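Local coordinates for protein 6-phospho-alpha-glucosidase (Merdibacter massiliensis, PDB 6VC6) that probably hydrolyses 6-phospho-alpha-glucosides to release glucose 6-phosphate, as a family 4 glycoside hydrolase that binds NAD and manganese, at residues G115-L120 and G435-L440; S122-I127 and D396-H401; V152-R157 and S390-V395. All coordinates share one frame; numbering follows the deposited sequence.

Contact 1 (G115-L120 and G435-L440); sequences GMAYGL and GMWPEL. With NAD (nicotinamide-adenine-dinucleotide), chain G.
L120 lays its CD1 methyl over the six-membered ring of W437, a CH-pi contact 3.4 Å from the ring centroid and almost straight above it. It joins helix 113-136 of the NAD-binding, Rossmann-like part of this family 4 glycosidase to the loop that follows helix 419-432 near the C-terminus. With CG anti to the carbonyl carbon (chi1 -79°) and an extended chi2, the leucine lies across the indole: CB sits 3.4 Å from W437 NE1, over the five-membered ring, while CD1 covers the benzene half. A flat, wide indole suits this place because it offers a broad apolar face to the leucine and still carries one polar N-H at its rim. P438 adds a looser contact, its CD near L120 CB and O, and L426, M429 and I430 of helix 419-432 also pack on the indole. A117, small enough to let the ring come close to the helix, meets its edge, CB lying 3.7 Å from W437 CZ2. On another side of the same helix Y118 reaches NAD, its OH 2.7 Å from O3D of the nicotinamide ribose. The indole N-H is spent on the helix backbone: W437 NE1 donates to A117 O at 3.1 Å, with an N-H...O angle of 148° and the donor tilted 17° from the carbonyl plane.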
loop_
_atom_site.group_PDB
_atom_site.type_symbol
_atom_site.label_atom_id
_atom_site.label_comp_id
_atom_site.label_asym_id
_atom_site.label_seq_id
_atom_site.Cartn_x
_atom_site.Cartn_y
_atom_site.Cartn_z
ATOM N N GLY A 115 -4.871 -6.605 -9.985
ATOM C CA GLY A 115 -4.429 -6.668 -8.603
ATOM C C GLY A 115 -4.178 -8.086 -8.130
ATOM O O GLY A 115 -3.205 -8.349 -7.417
HETATM N N MSE A 116 -5.041 -9.017 -8.521
HETATM C CA MSE A 116 -4.897 -10.407 -8.109
HETATM C C MSE A 116 -3.715 -11.066 -8.813
HETATM O O MSE A 116 -3.062 -11.946 -8.254
HETATM C CB MSE A 116 -6.187 -11.178 -8.381
HETATM C CG MSE A 116 -7.314 -10.820 -7.421
HETATM SE SE MSE A 116 -8.935 -11.864 -7.695
HETATM C CE MSE A 116 -9.627 -10.929 -9.258
ATOM N N ALA A 117 -3.444 -10.635 -10.046
ATOM C CA ALA A 117 -2.238 -11.086 -10.733
ATOM C C ALA A 117 -0.993 -10.563 -10.032
ATOM O O ALA A 117 -0.037 -11.312 -9.795
ATOM C CB ALA A 117 -2.264 -10.636 -12.192
ATOM N N TYR A 118 -0.987 -9.270 -9.701
ATOM C CA TYR A 118 0.075 -8.715 -8.872
ATOM C C TYR A 118 0.122 -9.396 -7.509
ATOM O O TYR A 118 1.205 -9.584 -6.945
ATOM C CB TYR A 118 -0.131 -7.205 -8.722
ATOM C CG TYR A 118 0.967 -6.469 -7.984
ATOM C CD1 TYR A 118 2.277 -6.934 -7.990
ATOM C CD2 TYR A 118 0.691 -5.299 -7.287
ATOM C CE1 TYR A 118 3.278 -6.257 -7.315
ATOM C CE2 TYR A 118 1.685 -4.616 -6.612
ATOM C CZ TYR A 118 2.976 -5.099 -6.628
ATOM O OH TYR A 118 3.966 -4.420 -5.954
ATOM N N GLY A 119 -1.038 -9.787 -6.976
ATOM C CA GLY A 119 -1.061 -10.450 -5.682
ATOM C C GLY A 119 -0.369 -11.799 -5.698
ATOM O O GLY A 119 0.346 -12.150 -4.756
ATOM N N LEU A 120 -0.570 -12.573 -6.767
ATOM C CA LEU A 120 0.069 -13.881 -6.856
ATOM C C LEU A 120 1.583 -13.749 -6.973
ATOM O O LEU A 120 2.327 -14.559 -6.406
ATOM C CB LEU A 120 -0.500 -14.664 -8.039
ATOM C CG LEU A 120 -1.866 -15.313 -7.804
ATOM C CD1 LEU A 120 -2.262 -16.188 -8.985
ATOM C CD2 LEU A 120 -1.866 -16.116 -6.512
ATOM N N GLY A 435 6.969 -17.476 -15.069
ATOM C CA GLY A 435 7.981 -17.783 -14.077
ATOM C C GLY A 435 7.873 -16.982 -12.796
ATOM O O GLY A 435 8.839 -16.898 -12.032
HETATM N N MSE A 436 6.707 -16.398 -12.541
HETATM C CA MSE A 436 6.539 -15.520 -11.387
HETATM C C MSE A 436 5.356 -15.918 -10.507
HETATM O O MSE A 436 5.218 -15.433 -9.383
HETATM C CB MSE A 436 6.375 -14.073 -11.852
HETATM C CG MSE A 436 7.610 -13.499 -12.528
HETATM SE SE MSE A 436 7.192 -12.017 -13.724
HETATM C CE MSE A 436 6.508 -13.030 -15.237
ATOM N N TRP A 437 4.508 -16.790 -11.022
ATOM C CA TRP A 437 3.339 -17.283 -10.315
ATOM C C TRP A 437 3.615 -18.651 -9.715
ATOM O O TRP A 437 4.546 -19.347 -10.129
ATOM C CB TRP A 437 2.143 -17.385 -11.270
ATOM C CG TRP A 437 1.302 -16.153 -11.359
ATOM C CD1 TRP A 437 1.660 -14.883 -11.008
ATOM C CD2 TRP A 437 -0.047 -16.075 -11.832
ATOM N NE1 TRP A 437 0.616 -14.019 -11.238
ATOM C CE2 TRP A 437 -0.443 -14.726 -11.743
ATOM C CE3 TRP A 437 -0.958 -17.014 -12.324
ATOM C CZ2 TRP A 437 -1.711 -14.295 -12.126
ATOM C CZ3 TRP A 437 -2.215 -16.585 -12.703
ATOM C CH2 TRP A 437 -2.580 -15.238 -12.601
ATOM N N PRO A 438 2.828 -19.074 -8.730
ATOM C CA PRO A 438 2.822 -20.492 -8.366
ATOM C C PRO A 438 2.147 -21.303 -9.459
ATOM O O PRO A 438 1.376 -20.784 -10.268
ATOM C CB PRO A 438 2.015 -20.526 -7.064
ATOM C CG PRO A 438 1.112 -19.342 -7.167
ATOM C CD PRO A 438 1.913 -18.286 -7.883
ATOM N N GLU A 439 2.462 -22.594 -9.490
ATOM C CA GLU A 439 1.808 -23.479 -10.442
ATOM C C GLU A 439 0.323 -23.574 -10.122
ATOM O O GLU A 439 -0.075 -23.601 -8.954
ATOM C CB GLU A 439 2.445 -24.867 -10.416
ATOM C CG GLU A 439 2.868 -25.386 -11.782
ATOM C CD GLU A 439 3.272 -26.847 -11.746
ATOM O OE1 GLU A 439 2.393 -27.703 -11.519
ATOM O OE2 GLU A 439 4.467 -27.147 -11.936
ATOM N N LEU A 440 -0.502 -23.603 -11.164
ATOM C CA LEU A 440 -1.953 -23.696 -11.023
ATOM C C LEU A 440 -2.418 -24.912 -11.814
ATOM O O LEU A 440 -2.537 -24.856 -13.042
ATOM C CB LEU A 440 -2.638 -22.418 -11.501
ATOM C CG LEU A 440 -2.339 -21.142 -10.708
ATOM C CD1 LEU A 440 -3.149 -19.973 -11.250
ATOM C CD2 LEU A 440 -2.612 -21.347 -9.226
HETATM P PA NAD G . 9.353 0.179 -8.522
HETATM O O1A NAD G . 9.852 1.564 -8.858
HETATM O O2A NAD G . 9.317 -0.888 -9.589
HETATM O O5B NAD G . 10.207 -0.384 -7.283
HETATM C C5B NAD G . 10.189 -1.771 -6.962
HETATM C C4B NAD G . 11.582 -2.213 -6.545
HETATM O O4B NAD G . 11.506 -3.443 -5.821
HETATM C C3B NAD G . 12.453 -2.456 -7.766
HETATM O O3B NAD G . 13.683 -1.741 -7.625
HETATM C C2B NAD G . 12.731 -3.943 -7.767
HETATM O O2B NAD G . 14.078 -4.206 -8.166
HETATM C C1B NAD G . 12.498 -4.341 -6.320
HETATM N N9A NAD G . 12.062 -5.753 -6.198
HETATM C C8A NAD G . 11.171 -6.397 -6.976
HETATM N N7A NAD G . 11.023 -7.688 -6.578
HETATM C C5A NAD G . 11.839 -7.883 -5.525
HETATM C C6A NAD G . 12.180 -9.010 -4.623
HETATM N N6A NAD G . 11.601 -10.226 -4.770
HETATM N N1A NAD G . 13.089 -8.783 -3.649
HETATM C C2A NAD G . 13.674 -7.581 -3.488
HETATM N N3A NAD G . 13.413 -6.518 -4.269
HETATM C C4A NAD G . 12.524 -6.606 -5.285
HETATM O O3 NAD G . 7.884 0.289 -7.871
HETATM P PN NAD G . 7.346 1.629 -7.163
HETATM O O1N NAD G . 6.379 2.308 -8.103
HETATM O O2N NAD G . 8.507 2.394 -6.572
HETATM O O5D NAD G . 6.503 0.978 -5.960
HETATM C C5D NAD G . 7.170 0.498 -4.795
HETATM C C4D NAD G . 6.188 -0.346 -3.996
HETATM O O4D NAD G . 5.555 0.454 -2.996
HETATM C C3D NAD G . 5.088 -0.885 -4.900
HETATM O O3D NAD G . 4.904 -2.276 -4.630
HETATM C C2D NAD G . 3.844 -0.141 -4.473
HETATM O O2D NAD G . 2.682 -0.962 -4.595
HETATM C C1D NAD G . 4.156 0.172 -3.022
HETATM N N1N NAD G . 3.354 1.276 -2.501
HETATM C C2N NAD G . 2.468 0.980 -1.550
HETATM C C3N NAD G . 1.663 1.957 -0.992
HETATM C C7N NAD G . 0.682 1.567 0.072
HETATM O O7N NAD G . -0.191 2.353 0.401
HETATM N N7N NAD G . 0.788 0.358 0.622
HETATM C C4N NAD G . 1.792 3.270 -1.426
HETATM C C5N NAD G . 2.720 3.555 -2.422
HETATM C C6N NAD G . 3.504 2.531 -2.946
#

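Contact 2 (S122-I127 and D396-H401); sequences SCVDMI and DAYYEH. With NAD (nicotinamide-adenine-dinucleotide), chain G.
The helical segments 122-127 and 396-400 cross at -62° with their axes 11.0 Å apart, a wide spacing bridged mainly by the large ring of Y398. Its CG stands anti to the backbone N (chi1 162°), which sends the ring out from helix 378-400 to the other helix. C123 covers one face of that ring: CB is 4.2 Å from the centroid, 14° off the normal and offset toward the rim, while SG stays farther above the same ring in a looser sulfur-aromatic contact. Cysteine is slim enough to fit beneath an aromatic face. V124 works at the edge instead, its CG2 methyl 3.7 Å from Y398 CE1. From I127, the extended CG1 branch carries CD1 to 3.4 Å from Y398 OH, and the same methyl lies 3.8 Å from Y399 OH. One methyl of the longer isoleucine branch thus touches the hydroxyl ends of both tyrosines. Y399 OH itself is hydrogen-bonded to E159 and to A155 O on helix 149-159. D125 leaves its helix on the side away from segment 396-401, and its OD2 accepts from N6A of the NAD adenine at 3.0 Å. This is helix-on-helix packing on the outer side of a Rossmann-like dinucleotide site, with one face of helix 113-136 given to helix 378-400 and another to the cofactor.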
loop_
_atom_site.group_PDB
_atom_site.type_symbol
_atom_site.label_atom_id
_atom_site.label_comp_id
_atom_site.label_asym_id
_atom_site.label_seq_id
_atom_site.Cartn_x
_atom_site.Cartn_y
_atom_site.Cartn_z
ATOM N N SER A 122 3.280 -11.236 -5.679
ATOM C CA SER A 122 3.748 -10.752 -4.385
ATOM C C SER A 122 3.754 -11.865 -3.344
ATOM O O SER A 122 4.650 -11.917 -2.496
ATOM C CB SER A 122 2.886 -9.579 -3.921
ATOM O OG SER A 122 3.077 -8.451 -4.755
ATOM N N CYS A 123 2.765 -12.762 -3.393
ATOM C CA CYS A 123 2.736 -13.882 -2.455
ATOM C C CYS A 123 4.015 -14.705 -2.534
ATOM O O CYS A 123 4.584 -15.085 -1.504
ATOM C CB CYS A 123 1.521 -14.770 -2.726
ATOM S SG CYS A 123 -0.060 -14.081 -2.204
ATOM N N VAL A 124 4.482 -14.984 -3.751
ATOM C CA VAL A 124 5.686 -15.791 -3.927
ATOM C C VAL A 124 6.909 -15.051 -3.398
ATOM O O VAL A 124 7.711 -15.606 -2.640
ATOM C CB VAL A 124 5.856 -16.175 -5.408
ATOM C CG1 VAL A 124 7.213 -16.821 -5.641
ATOM C CG2 VAL A 124 4.732 -17.100 -5.850
ATOM N N ASP A 125 7.062 -13.781 -3.782
ATOM C CA ASP A 125 8.283 -13.051 -3.458
ATOM C C ASP A 125 8.296 -12.534 -2.023
ATOM O O ASP A 125 9.373 -12.427 -1.425
ATOM C CB ASP A 125 8.473 -11.891 -4.437
ATOM C CG ASP A 125 9.020 -12.341 -5.780
ATOM O OD1 ASP A 125 8.964 -13.555 -6.071
ATOM O OD2 ASP A 125 9.505 -11.481 -6.544
HETATM N N MSE A 126 7.148 -12.187 -1.467
HETATM C CA MSE A 126 7.091 -11.716 -0.095
HETATM C C MSE A 126 7.395 -12.821 0.897
HETATM O O MSE A 126 8.160 -12.584 1.821
HETATM C CB MSE A 126 5.753 -11.086 0.255
HETATM C CG MSE A 126 5.539 -9.675 -0.271
HETATM SE SE MSE A 126 6.722 -8.326 0.493
HETATM C CE MSE A 126 6.265 -8.499 2.369
ATOM N N ILE A 127 6.819 -14.003 0.729
ATOM C CA ILE A 127 7.067 -15.130 1.621
ATOM C C ILE A 127 8.519 -15.581 1.523
ATOM O O ILE A 127 9.148 -15.930 2.531
ATOM C CB ILE A 127 6.083 -16.274 1.310
ATOM C CG1 ILE A 127 4.677 -15.892 1.781
ATOM C CG2 ILE A 127 6.536 -17.576 1.953
ATOM C CD1 ILE A 127 3.608 -16.881 1.397
ATOM N N ASP A 396 -5.600 -19.146 -1.462
ATOM C CA ASP A 396 -5.868 -20.580 -1.475
ATOM C C ASP A 396 -5.232 -21.234 -2.694
ATOM O O ASP A 396 -4.628 -22.309 -2.591
ATOM C CB ASP A 396 -7.375 -20.837 -1.465
ATOM C CG ASP A 396 -7.942 -20.953 -0.066
ATOM O OD1 ASP A 396 -7.173 -20.809 0.906
ATOM O OD2 ASP A 396 -9.162 -21.190 0.060
ATOM N N ALA A 397 -5.357 -20.594 -3.860
ATOM C CA ALA A 397 -4.736 -21.117 -5.072
ATOM C C ALA A 397 -3.218 -21.113 -4.968
ATOM O O ALA A 397 -2.556 -21.987 -5.539
ATOM C CB ALA A 397 -5.186 -20.304 -6.285
ATOM N N TYR A 398 -2.650 -20.140 -4.253
ATOM C CA TYR A 398 -1.203 -20.107 -4.067
ATOM C C TYR A 398 -0.732 -21.294 -3.236
ATOM O O TYR A 398 0.260 -21.949 -3.576
ATOM C CB TYR A 398 -0.787 -18.792 -3.407
ATOM C CG TYR A 398 0.594 -18.838 -2.791
ATOM C CD1 TYR A 398 1.730 -18.727 -3.580
ATOM C CD2 TYR A 398 0.761 -18.998 -1.420
ATOM C CE1 TYR A 398 2.994 -18.773 -3.025
ATOM C CE2 TYR A 398 2.021 -19.045 -0.856
ATOM C CZ TYR A 398 3.133 -18.931 -1.663
ATOM O OH TYR A 398 4.391 -18.975 -1.105
ATOM N N TYR A 399 -1.434 -21.588 -2.141
ATOM C CA TYR A 399 -1.008 -22.655 -1.244
ATOM C C TYR A 399 -1.331 -24.039 -1.792
ATOM O O TYR A 399 -0.575 -24.986 -1.551
ATOM C CB TYR A 399 -1.657 -22.478 0.130
ATOM C CG TYR A 399 -0.915 -21.526 1.038
ATOM C CD1 TYR A 399 0.269 -21.906 1.656
ATOM C CD2 TYR A 399 -1.397 -20.245 1.277
ATOM C CE1 TYR A 399 0.952 -21.039 2.486
ATOM C CE2 TYR A 399 -0.722 -19.372 2.106
ATOM C CZ TYR A 399 0.452 -19.773 2.708
ATOM O OH TYR A 399 1.126 -18.905 3.533
ATOM N N GLU A 400 -2.433 -24.180 -2.523
ATOM C CA GLU A 400 -2.885 -25.479 -3.003
ATOM C C GLU A 400 -2.470 -25.770 -4.438
ATOM O O GLU A 400 -2.734 -26.872 -4.927
ATOM C CB GLU A 400 -4.409 -25.582 -2.883
ATOM C CG GLU A 400 -4.922 -25.561 -1.453
ATOM C CD GLU A 400 -6.435 -25.511 -1.382
ATOM O OE1 GLU A 400 -6.967 -24.860 -0.458
ATOM O OE2 GLU A 400 -7.092 -26.122 -2.250
ATOM N N HIS A 401 -1.825 -24.818 -5.117
ATOM C CA HIS A 401 -1.490 -24.958 -6.535
ATOM C C HIS A 401 -2.733 -25.307 -7.351
ATOM O O HIS A 401 -2.712 -26.187 -8.213
ATOM C CB HIS A 401 -0.389 -25.999 -6.748
ATOM C CG HIS A 401 0.902 -25.667 -6.067
ATOM N ND1 HIS A 401 1.489 -24.422 -6.148
ATOM C CD2 HIS A 401 1.722 -26.420 -5.296
ATOM C CE1 HIS A 401 2.614 -24.422 -5.455
ATOM N NE2 HIS A 401 2.778 -25.622 -4.928
HETATM P PA NAD G . 9.353 0.179 -8.522
HETATM O O1A NAD G . 9.852 1.564 -8.858
HETATM O O2A NAD G . 9.317 -0.888 -9.589
HETATM O O5B NAD G . 10.207 -0.384 -7.283
HETATM C C5B NAD G . 10.189 -1.771 -6.962
HETATM C C4B NAD G . 11.582 -2.213 -6.545
HETATM O O4B NAD G . 11.506 -3.443 -5.821
HETATM C C3B NAD G . 12.453 -2.456 -7.766
HETATM O O3B NAD G . 13.683 -1.741 -7.625
HETATM C C2B NAD G . 12.731 -3.943 -7.767
HETATM O O2B NAD G . 14.078 -4.206 -8.166
HETATM C C1B NAD G . 12.498 -4.341 -6.320
HETATM N N9A NAD G . 12.062 -5.753 -6.198
HETATM C C8A NAD G . 11.171 -6.397 -6.976
HETATM N N7A NAD G . 11.023 -7.688 -6.578
HETATM C C5A NAD G . 11.839 -7.883 -5.525
HETATM C C6A NAD G . 12.180 -9.010 -4.623
HETATM N N6A NAD G . 11.601 -10.226 -4.770
HETATM N N1A NAD G . 13.089 -8.783 -3.649
HETATM C C2A NAD G . 13.674 -7.581 -3.488
HETATM N N3A NAD G . 13.413 -6.518 -4.269
HETATM C C4A NAD G . 12.524 -6.606 -5.285
HETATM O O3 NAD G . 7.884 0.289 -7.871
HETATM P PN NAD G . 7.346 1.629 -7.163
HETATM O O1N NAD G . 6.379 2.308 -8.103
HETATM O O2N NAD G . 8.507 2.394 -6.572
HETATM O O5D NAD G . 6.503 0.978 -5.960
HETATM C C5D NAD G . 7.170 0.498 -4.795
HETATM C C4D NAD G . 6.188 -0.346 -3.996
HETATM O O4D NAD G . 5.555 0.454 -2.996
HETATM C C3D NAD G . 5.088 -0.885 -4.900
HETATM O O3D NAD G . 4.904 -2.276 -4.630
HETATM C C2D NAD G . 3.844 -0.141 -4.473
HETATM O O2D NAD G . 2.682 -0.962 -4.595
HETATM C C1D NAD G . 4.156 0.172 -3.022
HETATM N N1N NAD G . 3.354 1.276 -2.501
HETATM C C2N NAD G . 2.468 0.980 -1.550
HETATM C C3N NAD G . 1.663 1.957 -0.992
HETATM C C7N NAD G . 0.682 1.567 0.072
HETATM O O7N NAD G . -0.191 2.353 0.401
HETATM N N7N NAD G . 0.788 0.358 0.622
HETATM C C4N NAD G . 1.792 3.270 -1.426
HETATM C C5N NAD G . 2.720 3.555 -2.422
HETATM C C6N NAD G . 3.504 2.531 -2.946
HETATM O O HOH W 1 7.621 -18.098 -2.125
#

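Contact 3 (V152-R157 and S390-V395); sequences VAEALR and SEKLLV
E154 OE1 is gripped by two cations, K392 NZ across the contact at 2.9 Å and R157 NE from its own helix at 3.2 Å. The two nitrogens come from opposite faces of the carboxylate plane, and both stand well out of it. R157 holds the glutamate side-on: its NE takes OE1, and NH2 takes OE2 at 2.9 Å, on the syn side and nearly straight at 173°. Both oxygens lie close to the guanidinium plane, so the paired bonds should fix the rotation of the carboxylate. K392 adds a weak second bond to OE2, and R158 NE salt-bridges that same oxygen. Such a gathering of positive charge probably keeps this buried glutamate ionised. Lysine suits the opposing position because its long chain, bent only at the last torsion (chi4 -64°), can pass across the glutamate chain at about a right angle, CG 3.5 Å from E154 OE2, before turning its amine in; K392 NZ also donates to the backbone O of D354. R157 NH2 and K392 NZ stand 3.5 Å apart, a closeness that the shared carboxylate probably offsets.

Beside the charges is an apolar strip. V395 sets CG2 3.6 Å from E154 CG, crossing the glutamate chain at about a right angle, and its CG1 lies 4.3 Å from A155 CB. The short alanine and branched valine suit the nearest backbone approach, where little width is left between the helices. The axes cross at -53°, 9.5 Å apart. Helix 149-159 lies here between helix 378-400 and strand 166-169, whose N168 and I166 meet A153 and L156, while A155 also touches C123 of helix 113-136 and L393 turns to helix 403-412.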
loop_
_atom_site.group_PDB
_atom_site.type_symbol
_atom_site.label_atom_id
_atom_site.label_comp_id
_atom_site.label_asym_id
_atom_site.label_seq_id
_atom_site.Cartn_x
_atom_site.Cartn_y
_atom_site.Cartn_z
ATOM N N VAL A 152 -1.331 -9.608 0.396
ATOM C CA VAL A 152 -0.075 -9.952 1.058
ATOM C C VAL A 152 -0.311 -10.246 2.535
ATOM O O VAL A 152 0.236 -11.210 3.086
ATOM C CB VAL A 152 0.960 -8.828 0.863
ATOM C CG1 VAL A 152 2.187 -9.076 1.727
ATOM C CG2 VAL A 152 1.353 -8.719 -0.602
ATOM N N ALA A 153 -1.134 -9.428 3.196
ATOM C CA ALA A 153 -1.401 -9.637 4.617
ATOM C C ALA A 153 -2.087 -10.974 4.862
ATOM O O ALA A 153 -1.805 -11.653 5.858
ATOM C CB ALA A 153 -2.249 -8.490 5.167
ATOM N N GLU A 154 -2.992 -11.371 3.965
ATOM C CA GLU A 154 -3.674 -12.651 4.124
ATOM C C GLU A 154 -2.708 -13.817 3.952
ATOM O O GLU A 154 -2.767 -14.796 4.706
ATOM C CB GLU A 154 -4.833 -12.753 3.131
ATOM C CG GLU A 154 -5.406 -14.153 2.967
ATOM C CD GLU A 154 -6.124 -14.653 4.209
ATOM O OE1 GLU A 154 -6.453 -13.829 5.088
ATOM O OE2 GLU A 154 -6.363 -15.875 4.302
ATOM N N ALA A 155 -1.806 -13.728 2.971
ATOM C CA ALA A 155 -0.832 -14.796 2.769
ATOM C C ALA A 155 0.173 -14.854 3.914
ATOM O O ALA A 155 0.579 -15.944 4.335
ATOM C CB ALA A 155 -0.113 -14.608 1.433
ATOM N N LEU A 156 0.584 -13.694 4.432
ATOM C CA LEU A 156 1.528 -13.677 5.544
ATOM C C LEU A 156 0.876 -14.142 6.841
ATOM O O LEU A 156 1.567 -14.650 7.732
ATOM C CB LEU A 156 2.116 -12.276 5.715
ATOM C CG LEU A 156 3.004 -11.785 4.570
ATOM C CD1 LEU A 156 3.663 -10.460 4.922
ATOM C CD2 LEU A 156 4.051 -12.830 4.207
ATOM N N ARG A 157 -0.443 -13.975 6.965
ATOM C CA ARG A 157 -1.149 -14.496 8.131
ATOM C C ARG A 157 -1.044 -16.014 8.200
ATOM O O ARG A 157 -0.887 -16.587 9.285
ATOM C CB ARG A 157 -2.614 -14.058 8.093
ATOM C CG ARG A 157 -3.472 -14.646 9.203
ATOM C CD ARG A 157 -4.952 -14.390 8.958
ATOM N NE ARG A 157 -5.484 -15.205 7.868
ATOM C CZ ARG A 157 -5.853 -16.476 7.998
ATOM N NH1 ARG A 157 -5.745 -17.085 9.171
ATOM N NH2 ARG A 157 -6.330 -17.142 6.954
ATOM N N SER A 390 -12.940 -13.351 -2.086
ATOM C CA SER A 390 -12.144 -13.444 -3.306
ATOM C C SER A 390 -10.654 -13.437 -2.991
ATOM O O SER A 390 -9.878 -14.178 -3.608
ATOM C CB SER A 390 -12.501 -12.297 -4.252
ATOM O OG SER A 390 -11.710 -12.337 -5.426
ATOM N N GLU A 391 -10.235 -12.612 -2.029
ATOM C CA GLU A 391 -8.825 -12.572 -1.653
ATOM C C GLU A 391 -8.386 -13.878 -1.004
ATOM O O GLU A 391 -7.296 -14.384 -1.293
ATOM C CB GLU A 391 -8.566 -11.393 -0.716
ATOM C CG GLU A 391 -8.941 -10.038 -1.295
ATOM C CD GLU A 391 -8.804 -8.920 -0.280
ATOM O OE1 GLU A 391 -8.607 -9.224 0.915
ATOM O OE2 GLU A 391 -8.897 -7.738 -0.674
ATOM N N LYS A 392 -9.221 -14.440 -0.128
ATOM C CA LYS A 392 -8.850 -15.681 0.545
ATOM C C LYS A 392 -8.844 -16.862 -0.417
ATOM O O LYS A 392 -8.062 -17.802 -0.235
ATOM C CB LYS A 392 -9.795 -15.946 1.716
ATOM C CG LYS A 392 -9.523 -15.068 2.927
ATOM C CD LYS A 392 -10.598 -15.231 3.987
ATOM C CE LYS A 392 -10.218 -14.504 5.268
ATOM N NZ LYS A 392 -8.989 -15.075 5.887
ATOM N N LEU A 393 -9.702 -16.836 -1.439
ATOM C CA LEU A 393 -9.657 -17.881 -2.456
ATOM C C LEU A 393 -8.409 -17.765 -3.320
ATOM O O LEU A 393 -7.910 -18.777 -3.824
ATOM C CB LEU A 393 -10.914 -17.825 -3.326
ATOM C CG LEU A 393 -12.217 -18.304 -2.682
ATOM C CD1 LEU A 393 -13.418 -17.785 -3.457
ATOM C CD2 LEU A 393 -12.248 -19.821 -2.586
ATOM N N LEU A 394 -7.890 -16.548 -3.500
ATOM C CA LEU A 394 -6.703 -16.366 -4.329
ATOM C C LEU A 394 -5.469 -16.970 -3.667
ATOM O O LEU A 394 -4.730 -17.737 -4.295
ATOM C CB LEU A 394 -6.483 -14.882 -4.620
ATOM C CG LEU A 394 -5.310 -14.586 -5.554
ATOM C CD1 LEU A 394 -5.620 -15.052 -6.971
ATOM C CD2 LEU A 394 -4.960 -13.108 -5.533
ATOM N N VAL A 395 -5.226 -16.633 -2.398
ATOM C CA VAL A 395 -4.094 -17.224 -1.698
ATOM C C VAL A 395 -4.342 -18.697 -1.398
ATOM O O VAL A 395 -3.394 -19.433 -1.101
ATOM C CB VAL A 395 -3.773 -16.441 -0.411
ATOM C CG1 VAL A 395 -3.792 -14.944 -0.684
ATOM C CG2 VAL A 395 -4.750 -16.798 0.683
#

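In the fold
The three contacts form one continuous layer in which the C-terminal helices and tail cover helices 113-136 and 149-159. Contacts 1 and 2 share helix 113-136, their centres 7 Å apart, and P438 packs on both V124 and Y398. Contacts 2 and 3 share helix 378-400 with centres 8 Å apart; C123 SG lies 3.7 Å from A155 CB. Contacts 1 and 3, about 12 Å between centres, meet where L394 touches M116 and L120. Helix 113-136 brings the layer to the cofactor, Y118 beside the nicotinamide ribose and D125 at the adenine, whereas the A155 side chain of contact 3 remains about 14 Å from NAD.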